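Long-range contact in uncharacterized protein MJ0754 (Methanocaldococcus jannaschii, PDB 3Q4N), which is of unknown function but is a ferritin-like four-helix-bundle protein that binds metal, probably at a dinuclear centre: residues Glu23-Val34 with Asn84-Leu94. Sequence-based numbering, arbitrary orientation.
Sequences EMREEEKLARDV and NPKFEELYKKL
Phe87 enters as a knob among Glu23, Glu26, Glu27 and Leu30, and this is the dense part of the contact. One face of its ring is met by Glu26 O, off-centre toward the rim, while the edge receives Leu30 CD2, 3.7 Å from Phe87 CD1. The Glu27 side chain runs at about a right angle to that of Phe87, its CG 3.8 Å from Phe87 CE1. Leu30 CG stands anti to the backbone N (chi1 170°), and with chi2 at 53° its methyls part: CD2 also reaches Leu90 CB, whereas CD1 lies at the edge of the Tyr91 ring, near its plane, 3.7 Å from Tyr91 CD1. Farther along, Val34 CG2 and Asp33 CB reach Tyr91 CD1 and CE1 respectively, each at 3.6 Å, and the phenol hydroxyl is hydrogen-bonded to Thr37. The looser side is at Lys86, partly exposed, whose bent chain gives Glu23 a salt bridge, Lys86 NZ to Glu23 OE1 at 3.0 Å, whose hydrogen bond is weak, and packs on Gln164 of the second subunit. Asn84 caps helix 85-98 through a weak bond from Lys86 N. The helix axes run in the same direction, 23° apart and 10.1 Å at closest approach, laying short helix 85-98 against helix 15-42 as an addition to the ferritin-like four-helix bundle.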
loop_
_atom_site.group_PDB
_atom_site.type_symbol
_atom_site.label_atom_id
_atom_site.label_comp_id
_atom_site.label_asym_id
_atom_site.label_seq_id
_atom_site.Cartn_x
_atom_site.Cartn_y
_atom_site.Cartn_z
ATOM N N GLU B 23 -2.549 12.520 6.323
ATOM C CA GLU B 23 -3.153 11.343 5.715
ATOM C C GLU B 23 -3.621 10.387 6.792
ATOM O O GLU B 23 -4.721 9.813 6.702
ATOM C CB GLU B 23 -2.158 10.652 4.790
ATOM C CG GLU B 23 -2.798 10.014 3.563
ATOM C CD GLU B 23 -1.785 9.223 2.734
ATOM O OE1 GLU B 23 -1.535 9.624 1.558
ATOM O OE2 GLU B 23 -1.230 8.216 3.267
ATOM N N MET B 24 -2.776 10.245 7.815
ATOM C CA MET B 24 -3.038 9.361 8.919
ATOM C C MET B 24 -4.201 9.837 9.761
ATOM O O MET B 24 -4.960 9.026 10.282
ATOM C CB MET B 24 -1.798 9.235 9.766
ATOM C CG MET B 24 -0.757 8.284 9.190
ATOM S SD MET B 24 -1.370 6.681 8.624
ATOM C CE MET B 24 -2.223 5.994 10.017
ATOM N N ARG B 25 -4.343 11.154 9.890
ATOM C CA ARG B 25 -5.480 11.741 10.599
ATOM C C ARG B 25 -6.759 11.281 9.927
ATOM O O ARG B 25 -7.696 10.844 10.596
ATOM C CB ARG B 25 -5.400 13.272 10.588
ATOM C CG ARG B 25 -6.668 14.010 11.058
ATOM C CD ARG B 25 -6.794 14.053 12.589
ATOM N NE ARG B 25 -7.982 14.780 13.046
ATOM C CZ ARG B 25 -8.631 14.510 14.180
ATOM N NH1 ARG B 25 -8.219 13.537 14.988
ATOM N NH2 ARG B 25 -9.704 15.209 14.511
ATOM N N GLU B 26 -6.796 11.361 8.601
ATOM C CA GLU B 26 -7.960 10.867 7.898
ATOM C C GLU B 26 -8.011 9.358 7.740
ATOM O O GLU B 26 -9.096 8.794 7.588
ATOM C CB GLU B 26 -8.145 11.557 6.562
ATOM C CG GLU B 26 -9.451 12.324 6.505
ATOM C CD GLU B 26 -9.421 13.496 5.544
ATOM O OE1 GLU B 26 -8.481 13.573 4.707
ATOM O OE2 GLU B 26 -10.358 14.331 5.642
ATOM N N GLU B 27 -6.861 8.695 7.796
ATOM C CA GLU B 27 -6.891 7.255 7.696
ATOM C C GLU B 27 -7.661 6.643 8.855
ATOM O O GLU B 27 -8.527 5.810 8.612
ATOM C CB GLU B 27 -5.507 6.651 7.528
ATOM C CG GLU B 27 -5.555 5.304 6.808
ATOM C CD GLU B 27 -4.252 4.954 6.072
ATOM O OE1 GLU B 27 -3.659 3.884 6.373
ATOM O OE2 GLU B 27 -3.819 5.738 5.190
ATOM N N GLU B 28 -7.373 7.088 10.087
ATOM C CA GLU B 28 -7.999 6.569 11.325
ATOM C C GLU B 28 -9.489 6.893 11.397
ATOM O O GLU B 28 -10.287 6.186 12.029
ATOM C CB GLU B 28 -7.298 7.126 12.563
ATOM C CG GLU B 28 -5.785 6.853 12.645
ATOM C CD GLU B 28 -5.392 5.383 12.978
ATOM O OE1 GLU B 28 -5.791 4.854 14.038
ATOM O OE2 GLU B 28 -4.658 4.747 12.180
ATOM N N LYS B 29 -9.863 7.980 10.746
ATOM C CA LYS B 29 -11.252 8.356 10.688
ATOM C C LYS B 29 -12.020 7.395 9.770
ATOM O O LYS B 29 -13.149 6.983 10.088
ATOM C CB LYS B 29 -11.401 9.803 10.235
ATOM C CG LYS B 29 -12.845 10.252 10.218
ATOM C CD LYS B 29 -13.005 11.735 10.006
ATOM C CE LYS B 29 -14.465 12.055 9.820
ATOM N NZ LYS B 29 -14.948 11.585 8.502
ATOM N N LEU B 30 -11.407 7.025 8.650
ATOM C CA LEU B 30 -11.985 5.998 7.791
ATOM C C LEU B 30 -12.350 4.769 8.631
ATOM O O LEU B 30 -13.522 4.360 8.695
ATOM C CB LEU B 30 -11.018 5.613 6.672
ATOM C CG LEU B 30 -11.395 4.385 5.844
ATOM C CD1 LEU B 30 -12.816 4.502 5.272
ATOM C CD2 LEU B 30 -10.368 4.139 4.740
ATOM N N ALA B 31 -11.338 4.195 9.269
ATOM C CA ALA B 31 -11.516 3.080 10.169
ATOM C C ALA B 31 -12.707 3.336 11.088
ATOM O O ALA B 31 -13.630 2.539 11.147
ATOM C CB ALA B 31 -10.250 2.879 10.977
ATOM N N ARG B 32 -12.708 4.473 11.771
ATOM C CA ARG B 32 -13.762 4.758 12.712
ATOM C C ARG B 32 -15.148 4.807 12.039
ATOM O O ARG B 32 -16.087 4.122 12.473
ATOM C CB ARG B 32 -13.452 6.020 13.508
ATOM C CG ARG B 32 -14.410 6.234 14.683
ATOM C CD ARG B 32 -14.628 7.726 15.043
ATOM N NE ARG B 32 -15.153 8.521 13.924
ATOM C CZ ARG B 32 -15.171 9.853 13.880
ATOM N NH1 ARG B 32 -14.699 10.563 14.900
ATOM N NH2 ARG B 32 -15.657 10.481 12.807
ATOM N N ASP B 33 -15.269 5.586 10.966
ATOM C CA ASP B 33 -16.561 5.751 10.271
ATOM C C ASP B 33 -17.058 4.429 9.698
ATOM O O ASP B 33 -18.269 4.150 9.685
ATOM C CB ASP B 33 -16.458 6.777 9.145
ATOM C CG ASP B 33 -16.024 8.147 9.631
ATOM O OD1 ASP B 33 -15.415 8.872 8.825
ATOM O OD2 ASP B 33 -16.276 8.505 10.808
ATOM N N VAL B 34 -16.125 3.602 9.231
ATOM C CA VAL B 34 -16.514 2.263 8.798
ATOM C C VAL B 34 -17.059 1.437 9.967
ATOM O O VAL B 34 -18.205 0.986 9.925
ATOM C CB VAL B 34 -15.407 1.524 8.044
ATOM C CG1 VAL B 34 -15.891 0.152 7.664
ATOM C CG2 VAL B 34 -15.034 2.305 6.798
ATOM N N ASN B 84 -9.481 14.302 1.417
ATOM C CA ASN B 84 -8.853 13.452 0.427
ATOM C C ASN B 84 -9.794 12.363 -0.115
ATOM O O ASN B 84 -10.152 11.429 0.614
ATOM C CB ASN B 84 -7.603 12.839 1.029
ATOM C CG ASN B 84 -6.847 11.997 0.049
ATOM O OD1 ASN B 84 -7.045 12.089 -1.162
ATOM N ND2 ASN B 84 -5.962 11.169 0.563
ATOM N N PRO B 85 -10.194 12.479 -1.405
ATOM C CA PRO B 85 -11.207 11.595 -2.001
ATOM C C PRO B 85 -10.789 10.130 -1.969
ATOM O O PRO B 85 -11.633 9.240 -1.972
ATOM C CB PRO B 85 -11.310 12.097 -3.440
ATOM C CG PRO B 85 -10.808 13.492 -3.389
ATOM C CD PRO B 85 -9.697 13.452 -2.392
ATOM N N LYS B 86 -9.485 9.899 -1.920
ATOM C CA LYS B 86 -8.924 8.582 -1.698
ATOM C C LYS B 86 -9.715 7.866 -0.627
ATOM O O LYS B 86 -9.869 6.649 -0.661
ATOM C CB LYS B 86 -7.471 8.734 -1.258
ATOM C CG LYS B 86 -6.775 7.452 -0.829
ATOM C CD LYS B 86 -5.301 7.493 -1.187
ATOM C CE LYS B 86 -4.454 6.905 -0.070
ATOM N NZ LYS B 86 -3.158 7.651 0.055
ATOM N N PHE B 87 -10.238 8.642 0.309
ATOM C CA PHE B 87 -10.928 8.078 1.441
ATOM C C PHE B 87 -12.416 7.992 1.298
ATOM O O PHE B 87 -13.018 7.037 1.787
ATOM C CB PHE B 87 -10.565 8.841 2.684
ATOM C CG PHE B 87 -9.180 8.580 3.120
ATOM C CD1 PHE B 87 -8.861 7.376 3.754
ATOM C CD2 PHE B 87 -8.181 9.498 2.866
ATOM C CE1 PHE B 87 -7.571 7.099 4.150
ATOM C CE2 PHE B 87 -6.883 9.243 3.265
ATOM C CZ PHE B 87 -6.573 8.037 3.909
ATOM N N GLU B 88 -13.014 8.988 0.649
ATOM C CA GLU B 88 -14.437 8.930 0.331
ATOM C C GLU B 88 -14.635 7.620 -0.415
ATOM O O GLU B 88 -15.560 6.853 -0.121
ATOM C CB GLU B 88 -14.870 10.135 -0.531
ATOM C CG GLU B 88 -16.355 10.504 -0.421
ATOM C CD GLU B 88 -16.576 11.973 -0.021
ATOM O OE1 GLU B 88 -16.129 12.868 -0.774
ATOM O OE2 GLU B 88 -17.197 12.232 1.042
ATOM N N GLU B 89 -13.714 7.359 -1.345
ATOM C CA GLU B 89 -13.780 6.198 -2.204
ATOM C C GLU B 89 -13.566 5.015 -1.337
ATOM O O GLU B 89 -14.420 4.139 -1.251
ATOM C CB GLU B 89 -12.671 6.222 -3.252
ATOM C CG GLU B 89 -12.979 7.032 -4.502
ATOM C CD GLU B 89 -11.763 7.096 -5.425
ATOM O OE1 GLU B 89 -11.269 6.010 -5.833
ATOM O OE2 GLU B 89 -11.291 8.227 -5.719
ATOM N N LEU B 90 -12.426 5.006 -0.667
ATOM C CA LEU B 90 -12.072 3.852 0.110
ATOM C C LEU B 90 -13.215 3.513 1.058
ATOM O O LEU B 90 -13.545 2.353 1.226
ATOM C CB LEU B 90 -10.761 4.065 0.852
ATOM C CG LEU B 90 -9.744 2.974 0.508
ATOM C CD1 LEU B 90 -8.381 3.220 1.161
ATOM C CD2 LEU B 90 -10.274 1.577 0.851
ATOM N N TYR B 91 -13.845 4.531 1.627
ATOM C CA TYR B 91 -14.941 4.321 2.549
ATOM C C TYR B 91 -16.130 3.619 1.905
ATOM O O TYR B 91 -16.721 2.696 2.473
ATOM C CB TYR B 91 -15.404 5.654 3.120
ATOM C CG TYR B 91 -16.620 5.543 4.010
ATOM C CD1 TYR B 91 -16.489 5.232 5.350
ATOM C CD2 TYR B 91 -17.896 5.738 3.499
ATOM C CE1 TYR B 91 -17.600 5.121 6.163
ATOM C CE2 TYR B 91 -19.010 5.640 4.296
ATOM C CZ TYR B 91 -18.859 5.334 5.626
ATOM O OH TYR B 91 -19.960 5.235 6.432
ATOM N N LYS B 92 -16.493 4.084 0.725
ATOM C CA LYS B 92 -17.670 3.568 0.044
ATOM C C LYS B 92 -17.468 2.104 -0.364
ATOM O O LYS B 92 -18.280 1.248 -0.037
ATOM C CB LYS B 92 -18.036 4.470 -1.143
ATOM C CG LYS B 92 -18.549 5.869 -0.723
ATOM C CD LYS B 92 -18.746 6.839 -1.904
ATOM C CE LYS B 92 -19.874 7.828 -1.571
ATOM N NZ LYS B 92 -20.151 8.797 -2.667
ATOM N N LYS B 93 -16.357 1.817 -1.031
ATOM C CA LYS B 93 -16.027 0.465 -1.448
ATOM C C LYS B 93 -16.082 -0.493 -0.243
ATOM O O LYS B 93 -16.482 -1.664 -0.361
ATOM C CB LYS B 93 -14.638 0.471 -2.111
ATOM C CG LYS B 93 -14.207 -0.835 -2.782
ATOM C CD LYS B 93 -12.670 -0.895 -2.910
ATOM C CE LYS B 93 -12.105 -2.295 -2.585
ATOM N NZ LYS B 93 -10.669 -2.232 -2.154
ATOM N N LEU B 94 -15.707 0.017 0.924
ATOM C CA LEU B 94 -15.611 -0.823 2.106
ATOM C C LEU B 94 -16.954 -1.117 2.689
ATOM O O LEU B 94 -17.297 -2.282 2.856
ATOM C CB LEU B 94 -14.678 -0.230 3.149
ATOM C CG LEU B 94 -13.239 -0.425 2.677
ATOM C CD1 LEU B 94 -12.248 0.252 3.601
ATOM C CD2 LEU B 94 -12.947 -1.898 2.549
#